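Local coordinates for protein hydroxyethylthiazole kinase (Pyrococcus horikoshii, PDB 3HPD) that probably phosphorylates the hydroxyl group of 4-methyl-5-beta-hydroxyethylthiazole with ATP and magnesium, a step in thiamine diphosphate biosynthesis, at residues 69-72 and 73-77. Numbering follows the deposited sequence.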
loop_
_atom_site.group_PDB
_atom_site.type_symbol
_atom_site.label_atom_id
_atom_site.label_comp_id
_atom_site.label_asym_id
_atom_site.label_seq_id
_atom_site.Cartn_x
_atom_site.Cartn_y
_atom_site.Cartn_z
ATOM N N SER A 69 4.367 14.357 13.668
ATOM C CA SER A 69 4.994 14.443 14.984
ATOM C C SER A 69 5.154 13.090 15.671
ATOM O O SER A 69 6.168 12.836 16.325
ATOM C CB SER A 69 4.208 15.402 15.890
ATOM O OG SER A 69 2.872 14.973 16.070
ATOM N N GLY A 70 4.159 12.224 15.514
ATOM C CA GLY A 70 4.221 10.910 16.130
ATOM C C GLY A 70 5.322 10.043 15.549
ATOM O O GLY A 70 6.098 9.434 16.286
ATOM N N TRP A 71 5.398 9.977 14.224
ATOM C CA TRP A 71 6.423 9.166 13.580
ATOM C C TRP A 71 7.816 9.738 13.797
ATOM O O TRP A 71 8.793 8.992 13.878
ATOM C CB TRP A 71 6.131 9.021 12.083
ATOM C CG TRP A 71 4.975 8.105 11.811
ATOM C CD1 TRP A 71 3.652 8.360 12.042
ATOM C CD2 TRP A 71 5.044 6.760 11.323
ATOM N NE1 TRP A 71 2.892 7.254 11.732
ATOM C CE2 TRP A 71 3.723 6.256 11.289
ATOM C CE3 TRP A 71 6.094 5.926 10.918
ATOM C CZ2 TRP A 71 3.424 4.958 10.860
ATOM C CZ3 TRP A 71 5.795 4.631 10.492
ATOM C CH2 TRP A 71 4.472 4.163 10.470
ATOM N N ARG A 72 7.913 11.059 13.896
ATOM C CA ARG A 72 9.207 11.702 14.116
ATOM C C ARG A 72 9.785 11.210 15.438
ATOM O O ARG A 72 10.966 10.881 15.534
ATOM C CB ARG A 72 9.058 13.222 14.172
ATOM C CG ARG A 72 10.390 13.960 14.281
ATOM C CD ARG A 72 10.190 15.424 14.650
ATOM N NE ARG A 72 9.875 15.575 16.064
ATOM C CZ ARG A 72 10.771 15.478 17.042
ATOM N NH1 ARG A 72 12.044 15.239 16.757
ATOM N NH2 ARG A 72 10.392 15.603 18.307
ATOM N N ARG A 73 8.934 11.168 16.456
ATOM C CA ARG A 73 9.336 10.716 17.781
ATOM C C ARG A 73 9.877 9.293 17.689
ATOM O O ARG A 73 10.925 8.977 18.259
ATOM C CB ARG A 73 8.134 10.767 18.722
ATOM C CG ARG A 73 8.478 10.741 20.197
ATOM C CD ARG A 73 7.226 10.983 21.028
ATOM N NE ARG A 73 6.494 12.156 20.552
ATOM C CZ ARG A 73 5.253 12.120 20.073
ATOM N NH1 ARG A 73 4.596 10.969 20.003
ATOM N NH2 ARG A 73 4.671 13.237 19.655
ATOM N N SER A 74 9.165 8.436 16.961
ATOM C CA SER A 74 9.588 7.051 16.793
ATOM C C SER A 74 10.912 6.946 16.038
ATOM O O SER A 74 11.784 6.160 16.406
ATOM C CB SER A 74 8.512 6.248 16.051
ATOM O OG SER A 74 7.357 6.060 16.859
ATOM N N MET A 75 11.061 7.738 14.982
ATOM C CA MET A 75 12.279 7.711 14.178
ATOM C C MET A 75 13.518 8.183 14.931
ATOM O O MET A 75 14.596 7.599 14.798
ATOM C CB MET A 75 12.083 8.556 12.921
ATOM C CG MET A 75 11.064 7.964 11.965
ATOM S SD MET A 75 10.636 9.108 10.653
ATOM C CE MET A 75 9.402 8.141 9.766
ATOM N N VAL A 76 13.365 9.240 15.721
ATOM C CA VAL A 76 14.485 9.762 16.491
ATOM C C VAL A 76 14.866 8.772 17.588
ATOM O O VAL A 76 16.048 8.526 17.831
ATOM C CB VAL A 76 14.134 11.133 17.111
ATOM C CG1 VAL A 76 15.215 11.559 18.089
ATOM C CG2 VAL A 76 13.995 12.176 15.997
ATOM N N LYS A 77 13.861 8.194 18.238
ATOM C CA LYS A 77 14.099 7.223 19.299
ATOM C C LYS A 77 14.767 5.980 18.718
ATOM O O LYS A 77 15.689 5.423 19.314
ATOM C CB LYS A 77 12.780 6.834 19.969
ATOM C CG LYS A 77 12.938 5.927 21.182
ATOM C CD LYS A 77 13.684 6.628 22.312
ATOM C CE LYS A 77 13.862 5.708 23.514
ATOM N NZ LYS A 77 14.628 6.364 24.614
#
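Met75 and Trp71, one turn apart near the start of helix 69-85, illustrate how i to i+4 spacing brings side chains together on a helix that links strands 59-63 and 89-92 in a beta-alpha-beta unit of this ribokinase-like fold. The backbone hydrogen bond from Met75 N to Trp71 O, 2.8 Å, joins their turns. From there the methionine runs back over the preceding turn: CB lies 3.5 Å from Trp71 O, CG approaches the same oxygen more closely, and SD passes 3.7 Å from it. With CG anti to its own carbonyl carbon (chi1 -67°) and the rest of the chain extended, CE arrives obliquely at the indole, 4.1 Å from Trp71 CE3. Ile21 of strand 17-21 touches both side chains, while His45 stacks on the indole. Were Met75 shortened to an alanine, the loss of CG, SD and CE would probably leave Trp71 CB and CE3 without their methyl neighbour and open a gap beside Ile21. On another side of the helix, Arg72 and Val76 lie side by side, Val76 CG2 3.7 Å from Arg72 NH1, which forms a salt bridge with Glu108 of helix 100-112. Arg73, bent at chi3 (-50°), folds back so that Ser69 O lies over one guanidinium face, offset toward its rim, 3.7 Å from Arg73 NH2.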